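Local coordinates for structural protein VP1 (Trichodysplasia spinulosa-associated polyomavirus, PDB 4U60) that forms the pentameric units of the viral coat and binds sialylated glycans such as the GM1 oligosaccharide, at residues L29-G34 with I65-A71; V125-H131 with C247-L253. All coordinates share one frame; numbering follows the deposited sequence. Where two conformers were deposited one is given.

Contact 2 includes strand 241-254 of the VP1 jelly roll, against which contact 1 packs; their centres lie about 13 Å apart. Contact 1 sets the loop that leaves strand 12-29 against the run into strand 69-74, which pairs with 241-254; contact 2 pairs 241-254 with the start of strand 129-136. They meet directly: Met-33 SD packs 3.7 Å from Ile-249 CG1, and Pro-66 CB lies 4.0 Å from Ile-249 CD1. Both touch the same neighbouring subunit of the pentamer, whose His-109, a glycan-pocket residue, packs on Ile-65. A bound sialic acid lies about 8 Å from the side chain of Ile-65 and one about 13 Å from that of Leu-253.

Contact 1. Residues L29-G34 with I65-A71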
ATOM      1  N   LEU C  29      -4.796  13.681  24.948  1.00 14.11           N
ATOM      2  CA  LEU C  29      -6.081  13.129  25.329  1.00 14.33           C
ATOM      3  C   LEU C  29      -5.955  11.624  25.506  1.00 14.01           C
ATOM      4  O   LEU C  29      -5.501  10.921  24.607  1.00 13.74           O
ATOM      5  CB  LEU C  29      -7.141  13.433  24.269  1.00 14.31           C
ATOM      6  CG  LEU C  29      -7.497  14.919  24.122  1.00 15.03           C
ATOM      7  CD1 LEU C  29      -8.401  15.102  22.915  1.00 15.06           C
ATOM      8  CD2 LEU C  29      -8.152  15.474  25.382  1.00 16.13           C
ATOM      9  N   ASN C  30      -6.362  11.149  26.681  1.00 14.08           N
ATOM     10  CA  ASN C  30      -6.444   9.724  26.906  1.00 14.06           C
ATOM     11  C   ASN C  30      -7.668   9.123  26.235  1.00 13.62           C
ATOM     12  O   ASN C  30      -8.687   9.781  26.015  1.00 14.30           O
ATOM     13  CB  ASN C  30      -6.401   9.384  28.396  1.00 14.64           C
ATOM     14  CG  ASN C  30      -4.981   9.269  28.914  1.00 15.26           C
ATOM     15  OD1 ASN C  30      -4.171   8.520  28.365  1.00 15.18           O
ATOM     16  ND2 ASN C  30      -4.661  10.023  29.938  1.00 16.13           N
ATOM     17  N   THR C  31      -7.528   7.843  25.910  1.00 13.06           N
ATOM     18  CA  THR C  31      -8.525   7.121  25.148  1.00 12.58           C
ATOM     19  C   THR C  31      -9.786   6.856  25.978  1.00 12.89           C
ATOM     20  O   THR C  31      -9.723   6.764  27.238  1.00 13.20           O
ATOM     21  CB  THR C  31      -7.935   5.802  24.618  1.00 12.55           C
ATOM     22  OG1 THR C  31      -8.733   5.306  23.549  1.00 12.28           O
ATOM     23  CG2 THR C  31      -7.846   4.749  25.693  1.00 12.90           C
ATOM     24  N   ARG C  32     -10.924   6.766  25.285  1.00 12.61           N
ATOM     25  CA  ARG C  32     -12.221   6.517  25.914  1.00 13.21           C
ATOM     26  C   ARG C  32     -12.877   5.290  25.278  1.00 13.09           C
ATOM     27  O   ARG C  32     -13.832   5.366  24.508  1.00 13.23           O
ATOM     28  CB  ARG C  32     -13.111   7.753  25.832  1.00 13.62           C
ATOM     29  CG  ARG C  32     -12.476   9.002  26.449  1.00 13.98           C
ATOM     30  CD  ARG C  32     -12.303   8.839  27.936  1.00 15.08           C
ATOM     31  NE  ARG C  32     -11.640   9.953  28.613  1.00 15.85           N
ATOM     32  CZ  ARG C  32     -10.528   9.853  29.328  1.00 16.40           C
ATOM     33  NH1 ARG C  32      -9.859   8.705  29.433  1.00 16.23           N
ATOM     34  NH2 ARG C  32     -10.071  10.934  29.971  1.00 17.45           N
ATOM     35  N   MET C  33     -12.342   4.133  25.635  1.00 12.87           N
ATOM     36  CA  MET C  33     -12.819   2.887  25.075  1.00 13.04           C
ATOM     37  C   MET C  33     -13.994   2.252  25.790  1.00 13.58           C
ATOM     38  O   MET C  33     -14.624   1.360  25.243  1.00 13.39           O
ATOM     39  CB  MET C  33     -11.660   1.895  25.040  1.00 13.09           C
ATOM     40  CG  MET C  33     -10.537   2.256  24.062  1.00 12.80           C
ATOM     41  SD  MET C  33     -11.035   2.278  22.321  1.00 12.78           S
ATOM     42  CE  MET C  33     -11.328   4.021  22.044  1.00 12.09           C
ATOM     43  N   GLY C  34     -14.268   2.686  27.019  1.00 14.03           N
ATOM     44  CA  GLY C  34     -15.403   2.163  27.782  1.00 14.88           C
ATOM     45  C   GLY C  34     -15.131   2.136  29.268  1.00 15.62           C
ATOM     46  O   GLY C  34     -16.002   2.488  30.071  1.00 16.65           O
ATOM     47  N   ILE C  65     -18.627   0.243  24.688  1.00 14.88           N
ATOM     48  CA  ILE C  65     -18.554   0.964  23.441  1.00 15.30           C
ATOM     49  C   ILE C  65     -17.649   2.209  23.523  1.00 14.00           C
ATOM     50  O   ILE C  65     -17.725   3.005  24.452  1.00 14.92           O
ATOM     51  CB  ILE C  65     -19.903   1.261  22.793  1.00 17.33           C
ATOM     52  CG1 ILE C  65     -20.598   2.261  23.640  1.00 18.51           C
ATOM     53  CG2 ILE C  65     -20.749   0.003  22.473  1.00 17.75           C
ATOM     54  CD1 ILE C  65     -20.360   3.630  23.084  1.00 20.41           C
ATOM     55  N   PRO C  66     -16.763   2.340  22.543  1.00 12.97           N
ATOM     56  CA  PRO C  66     -15.873   3.491  22.468  0.50 12.54           C
ATOM     57  C   PRO C  66     -16.586   4.816  22.196  1.00 12.38           C
ATOM     58  O   PRO C  66     -17.586   4.845  21.469  1.00 12.03           O
ATOM     59  CB  PRO C  66     -14.949   3.129  21.310  0.50 12.22           C
ATOM     60  CG  PRO C  66     -14.921   1.637  21.320  0.50 12.49           C
ATOM     61  CD  PRO C  66     -16.287   1.213  21.732  0.50 12.85           C
ATOM     62  N   THR C  67     -16.044   5.896  22.765  1.00 11.72           N
ATOM     63  CA  THR C  67     -16.580   7.233  22.580  1.00 11.73           C
ATOM     64  C   THR C  67     -15.455   8.168  22.147  1.00 11.59           C
ATOM     65  O   THR C  67     -14.268   7.812  22.219  1.00 11.90           O
ATOM     66  CB  THR C  67     -17.234   7.773  23.861  1.00 12.20           C
ATOM     67  OG1 THR C  67     -16.335   7.623  24.961  1.00 12.38           O
ATOM     68  CG2 THR C  67     -18.520   7.026  24.159  1.00 12.64           C
ATOM     69  N   TYR C  68     -15.820   9.334  21.649  1.00 11.81           N
ATOM     70  CA  TYR C  68     -14.822  10.355  21.301  1.00 11.75           C
ATOM     71  C   TYR C  68     -14.169  10.962  22.531  1.00 12.00           C
ATOM     72  O   TYR C  68     -14.822  11.215  23.566  1.00 12.77           O
ATOM     73  CB  TYR C  68     -15.423  11.459  20.442  1.00 12.33           C
ATOM     74  CG  TYR C  68     -15.864  10.991  19.070  1.00 12.35           C
ATOM     75  CD1 TYR C  68     -14.923  10.756  18.082  1.00 12.22           C
ATOM     76  CD2 TYR C  68     -17.195  10.742  18.780  1.00 12.77           C
ATOM     77  CE1 TYR C  68     -15.301  10.340  16.817  1.00 12.66           C
ATOM     78  CE2 TYR C  68     -17.590  10.307  17.531  1.00 12.98           C
ATOM     79  CZ  TYR C  68     -16.628  10.086  16.551  1.00 12.91           C
ATOM     80  OH  TYR C  68     -16.996   9.647  15.297  1.00 13.84           O
ATOM     81  N   SER C  69     -12.859  11.186  22.433  1.00 11.73           N
ATOM     82  CA  SER C  69     -12.170  12.049  23.362  1.00 12.13           C
ATOM     83  C   SER C  69     -12.304  13.486  22.883  1.00 12.24           C
ATOM     84  O   SER C  69     -12.261  13.751  21.688  1.00 12.52           O
ATOM     85  CB  SER C  69     -10.695  11.689  23.415  1.00 11.91           C
ATOM     86  OG  SER C  69     -10.524  10.338  23.831  1.00 11.98           O
ATOM     87  N   THR C  70     -12.412  14.429  23.807  1.00 12.90           N
ATOM     88  CA  THR C  70     -12.477  15.828  23.430  1.00 13.38           C
ATOM     89  C   THR C  70     -12.125  16.742  24.607  1.00 14.02           C
ATOM     90  O   THR C  70     -12.284  16.389  25.780  1.00 14.40           O
ATOM     91  CB  THR C  70     -13.865  16.200  22.857  1.00 13.61           C
ATOM     92  OG1 THR C  70     -13.797  17.457  22.165  1.00 14.10           O
ATOM     93  CG2 THR C  70     -14.924  16.277  23.945  1.00 14.63           C
ATOM     94  N   ALA C  71     -11.624  17.915  24.256  1.00 14.37           N
ATOM     95  CA  ALA C  71     -11.339  18.970  25.233  1.00 15.37           C
ATOM     96  C   ALA C  71     -11.502  20.328  24.585  1.00 15.90           C
ATOM     97  O   ALA C  71     -11.288  20.488  23.367  1.00 15.45           O
ATOM     98  CB  ALA C  71      -9.917  18.853  25.772  1.00 15.54           C
TER
HETATM   99  O   HOH W   1      -7.800   9.928  23.261  1.00 23.73           O
HETATM  100  O   HOH W   2     -11.448   8.024  22.675  1.00 11.43           O
HETATM  101  O   HOH W   3     -16.506   5.193  26.184  1.00 15.49           O
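Leu-29 lays its isobutyl group over Ser-69 and Ala-71 of the strand, CD2 resting 3.8 Å from Ala-71 CB while CB and CD1 pass over Ser-69 CB. Ser-69 turns its hydroxyl toward the other segment, where two waters reach it: one, also held weakly by Leu-29 O, donates to Ser-69 OG, and a second donates to Ser-69 OG and Thr-67 O while accepting from Arg-32 N. Through Ser-69 OG the waters thus link Leu-29 O, Arg-32 N and Thr-67 O. The single direct backbone bond, Thr-67 N to Arg-32 O (2.9 Å), is nearly straight. A jelly-roll strand ending in a loop is here tied, in a roughly antiparallel run, to the lead-in of another strand. Arg-32 CB sits 3.3 Å from Thr-67 OG1, and CG comes 3.5 Å from Ser-69 OG; the bend at chi2 (-66°) then carries the guanidinium away to a salt bridge with Asp-183, while NH1 bonds back to Thr-31 O from above its carbonyl plane. Thr-67 OG1 donates to a third water, which gives its own hydrogens to Arg-32 O and Ile-65 O. Met-33 folds back through bends at chi2 and chi3, bringing CE to 3.8 Å from Pro-66 CB, and both side chains also touch Tyr-262 of strand 260-279.

Contact 2. Residues V125-H131 with C247-L253; sequences VEGMNFH and CDIVGFL
Val-125 splits its methyls between two partners: CG1 packs on the backbone of Gly-251, 3.7 Å from its C, and CG2 meets Leu-253 CD1. Glu-126 and Phe-252 form an isolated antiparallel hydrogen-bonded pair, the shorter bond running from Phe-252 N to Glu-126 O (2.8 Å); the Glu-126 carboxylate turns away to Gln-211 of a neighbouring subunit. Gly-127 has backbone angles suited to glycine, and its O accepts from Asn-129 ND2. Met-128 sets CB 3.9 Å from Phe-252 CE2. Between Glu-126 and Phe-130 the register slips by one residue, and the Asn-129 amide bridges this break: besides Gly-127 O, its ND2 reaches Val-250 O in a weak bond (2.9 Å), while OD1 accepts a hydrogen bond from His-131 NE2 on an in-plane lone pair at 2.8 Å. Phe-130 pairs with Ile-249 through two backbone bonds. With CG anti to the backbone N (chi1 175°), its ring presents an edge to Cys-247 SG, 5.0 Å from the centroid of the Phe-130 ring. The His-131 imidazole is held at its second nitrogen too: ND1 donates to the anti lone pair of Asp-248 OD1 (2.7 Å, 164°), with ring and carboxylate planes 39° apart. Asp-248 OD1 also forms a salt bridge with Arg-267. With both nitrogens donating, the ring is consistent with a doubly protonated, positively charged imidazolium, which the carboxylate would stabilise. The whole is an antiparallel strand pair with a register shift, inside the viral jelly-roll sheet of polyomavirus VP1.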
ATOM      1  N   VAL C 125      -2.670  -7.424  20.349  1.00 13.18           N
ATOM      2  CA  VAL C 125      -3.856  -6.612  20.106  1.00 12.90           C
ATOM      3  C   VAL C 125      -3.943  -6.407  18.603  1.00 12.81           C
ATOM      4  O   VAL C 125      -2.978  -5.976  17.973  1.00 12.93           O
ATOM      5  CB  VAL C 125      -3.761  -5.262  20.828  1.00 12.92           C
ATOM      6  CG1 VAL C 125      -4.815  -4.292  20.323  1.00 12.78           C
ATOM      7  CG2 VAL C 125      -3.882  -5.450  22.329  1.00 13.21           C
ATOM      8  N   GLU C 126      -5.083  -6.747  18.021  1.00 12.28           N
ATOM      9  CA  GLU C 126      -5.192  -6.827  16.567  1.00 12.04           C
ATOM     10  C   GLU C 126      -6.656  -6.687  16.140  1.00 11.83           C
ATOM     11  O   GLU C 126      -7.571  -6.847  16.957  1.00 11.42           O
ATOM     12  CB  GLU C 126      -4.561  -8.125  16.051  1.00 12.65           C
ATOM     13  CG  GLU C 126      -5.282  -9.376  16.533  1.00 13.48           C
ATOM     14  CD  GLU C 126      -4.608 -10.672  16.169  1.00 14.48           C
ATOM     15  OE1 GLU C 126      -3.499 -10.660  15.604  1.00 15.54           O
ATOM     16  OE2 GLU C 126      -5.228 -11.729  16.411  1.00 15.16           O
ATOM     17  N   GLY C 127      -6.861  -6.402  14.855  1.00 11.71           N
ATOM     18  CA  GLY C 127      -8.175  -6.196  14.298  1.00 11.80           C
ATOM     19  C   GLY C 127      -8.450  -4.745  13.960  1.00 11.36           C
ATOM     20  O   GLY C 127      -7.566  -3.959  13.616  1.00 11.35           O
ATOM     21  N   MET C 128      -9.716  -4.390  14.086  1.00 11.20           N
ATOM     22  CA  MET C 128     -10.204  -3.095  13.671  1.00 11.51           C
ATOM     23  C   MET C 128      -9.360  -1.924  14.191  1.00 10.96           C
ATOM     24  O   MET C 128      -9.075  -1.849  15.393  1.00 11.10           O
ATOM     25  CB  MET C 128     -11.625  -2.944  14.222  1.00 12.93           C
ATOM     26  CG  MET C 128     -12.281  -1.682  13.775  1.00 13.68           C
ATOM     27  SD  MET C 128     -13.718  -1.292  14.793  1.00 14.69           S
ATOM     28  CE  MET C 128     -14.734  -2.707  14.490  1.00 16.04           C
ATOM     29  N   ASN C 129      -8.990  -1.013  13.280  1.00 10.47           N
ATOM     30  CA  ASN C 129      -8.348   0.245  13.629  1.00 10.55           C
ATOM     31  C   ASN C 129      -9.224   1.392  13.193  1.00 10.51           C
ATOM     32  O   ASN C 129      -9.822   1.349  12.111  1.00 11.24           O
ATOM     33  CB  ASN C 129      -6.953   0.386  13.015  1.00 10.69           C
ATOM     34  CG  ASN C 129      -5.859  -0.121  13.941  1.00 10.97           C
ATOM     35  OD1 ASN C 129      -5.038   0.667  14.436  1.00 10.83           O
ATOM     36  ND2 ASN C 129      -5.898  -1.419  14.251  1.00 11.00           N
ATOM     37  N   PHE C 130      -9.311   2.399  14.048  1.00  9.98           N
ATOM     38  CA  PHE C 130     -10.083   3.611  13.761  1.00  9.95           C
ATOM     39  C   PHE C 130      -9.315   4.765  14.350  1.00  9.94           C
ATOM     40  O   PHE C 130      -9.047   4.777  15.551  1.00 10.01           O
ATOM     41  CB  PHE C 130     -11.509   3.516  14.319  1.00 10.33           C
ATOM     42  CG  PHE C 130     -12.324   4.771  14.170  1.00 10.48           C
ATOM     43  CD1 PHE C 130     -12.798   5.163  12.930  1.00 10.67           C
ATOM     44  CD2 PHE C 130     -12.618   5.559  15.268  1.00 10.92           C
ATOM     45  CE1 PHE C 130     -13.562   6.328  12.809  1.00 10.77           C
ATOM     46  CE2 PHE C 130     -13.376   6.716  15.144  1.00 11.02           C
ATOM     47  CZ  PHE C 130     -13.839   7.094  13.916  1.00 10.97           C
ATOM     48  N   HIS C 131      -8.942   5.726  13.510  1.00  9.47           N
ATOM     49  CA  HIS C 131      -8.116   6.857  13.920  1.00 10.06           C
ATOM     50  C   HIS C 131      -8.667   8.122  13.347  1.00 10.43           C
ATOM     51  O   HIS C 131      -8.798   8.250  12.131  1.00 11.31           O
ATOM     52  CB  HIS C 131      -6.658   6.672  13.475  1.00 10.07           C
ATOM     53  CG  HIS C 131      -6.071   5.428  14.026  1.00 10.18           C
ATOM     54  ND1 HIS C 131      -5.598   5.371  15.313  1.00 10.25           N
ATOM     55  CD2 HIS C 131      -5.986   4.175  13.536  1.00 10.16           C
ATOM     56  CE1 HIS C 131      -5.216   4.137  15.587  1.00 10.36           C
ATOM     57  NE2 HIS C 131      -5.438   3.394  14.522  1.00 10.22           N
ATOM     58  N   CYS C 247     -10.129   9.915  18.327  1.00 10.66           N
ATOM     59  CA  CYS C 247     -10.382   8.550  18.738  1.00 10.78           C
ATOM     60  C   CYS C 247      -9.321   7.696  18.064  1.00 10.50           C
ATOM     61  O   CYS C 247      -9.075   7.849  16.874  1.00 10.83           O
ATOM     62  CB  CYS C 247     -11.780   8.090  18.352  1.00 11.00           C
ATOM     63  SG  CYS C 247     -12.207   6.453  18.989  1.00 12.10           S
ATOM     64  N   ASP C 248      -8.687   6.818  18.826  1.00 10.43           N
ATOM     65  CA  ASP C 248      -7.644   5.934  18.293  1.00 10.15           C
ATOM     66  C   ASP C 248      -7.783   4.506  18.800  1.00 10.18           C
ATOM     67  O   ASP C 248      -7.195   4.120  19.806  1.00 11.45           O
ATOM     68  CB  ASP C 248      -6.258   6.505  18.620  1.00 10.17           C
ATOM     69  CG  ASP C 248      -5.975   7.783  17.872  1.00 10.54           C
ATOM     70  OD1 ASP C 248      -5.641   7.677  16.652  1.00 10.40           O
ATOM     71  OD2 ASP C 248      -6.138   8.880  18.459  1.00 11.01           O
ATOM     72  N   ILE C 249      -8.556   3.713  18.070  1.00  9.51           N
ATOM     73  CA  ILE C 249      -8.732   2.295  18.375  1.00  9.69           C
ATOM     74  C   ILE C 249      -7.661   1.524  17.612  1.00  9.48           C
ATOM     75  O   ILE C 249      -7.505   1.719  16.401  1.00  9.48           O
ATOM     76  CB  ILE C 249     -10.107   1.827  17.884  1.00  9.60           C
ATOM     77  CG1 ILE C 249     -11.200   2.553  18.682  1.00 10.00           C
ATOM     78  CG2 ILE C 249     -10.229   0.315  17.947  1.00 10.01           C
ATOM     79  CD1 ILE C 249     -12.592   2.432  18.107  1.00 10.06           C
ATOM     80  N   VAL C 250      -6.929   0.666  18.304  1.00  9.66           N
ATOM     81  CA  VAL C 250      -5.813  -0.068  17.669  1.00  9.83           C
ATOM     82  C   VAL C 250      -6.051  -1.557  17.537  1.00 10.08           C
ATOM     83  O   VAL C 250      -5.215  -2.261  16.987  1.00 10.48           O
ATOM     84  CB  VAL C 250      -4.469   0.212  18.355  1.00 10.01           C
ATOM     85  CG1 VAL C 250      -4.049   1.658  18.163  1.00  9.92           C
ATOM     86  CG2 VAL C 250      -4.539  -0.134  19.838  1.00 10.37           C
ATOM     87  N   GLY C 251      -7.212  -2.022  17.985  1.00 10.04           N
ATOM     88  CA  GLY C 251      -7.597  -3.414  17.837  1.00 10.25           C
ATOM     89  C   GLY C 251      -8.323  -3.935  19.065  1.00 10.80           C
ATOM     90  O   GLY C 251      -8.834  -3.158  19.903  1.00 11.29           O
ATOM     91  N   PHE C 252      -8.352  -5.254  19.164  1.00 10.99           N
ATOM     92  CA  PHE C 252      -8.964  -5.983  20.289  1.00 11.55           C
ATOM     93  C   PHE C 252      -7.934  -6.833  21.002  1.00 11.95           C
ATOM     94  O   PHE C 252      -7.077  -7.476  20.384  1.00 12.20           O
ATOM     95  CB  PHE C 252     -10.091  -6.887  19.786  1.00 11.78           C
ATOM     96  CG  PHE C 252     -11.252  -6.125  19.218  1.00 11.44           C
ATOM     97  CD1 PHE C 252     -12.215  -5.583  20.044  1.00 11.66           C
ATOM     98  CD2 PHE C 252     -11.366  -5.921  17.851  1.00 11.25           C
ATOM     99  CE1 PHE C 252     -13.277  -4.866  19.529  1.00 11.63           C
ATOM    100  CE2 PHE C 252     -12.422  -5.183  17.332  1.00 11.01           C
ATOM    101  CZ  PHE C 252     -13.375  -4.663  18.179  1.00 11.27           C
ATOM    102  N   LEU C 253      -8.068  -6.884  22.327  1.00 12.36           N
ATOM    103  CA  LEU C 253      -7.382  -7.850  23.153  1.00 13.19           C
ATOM    104  C   LEU C 253      -8.260  -9.089  23.256  1.00 13.71           C
ATOM    105  O   LEU C 253      -9.441  -8.978  23.566  1.00 13.94           O
ATOM    106  CB  LEU C 253      -7.160  -7.277  24.540  1.00 14.05           C
ATOM    107  CG  LEU C 253      -6.371  -8.160  25.502  1.00 15.26           C
ATOM    108  CD1 LEU C 253      -4.892  -8.109  25.190  1.00 15.94           C
ATOM    109  CD2 LEU C 253      -6.630  -7.727  26.938  1.00 16.45           C
TER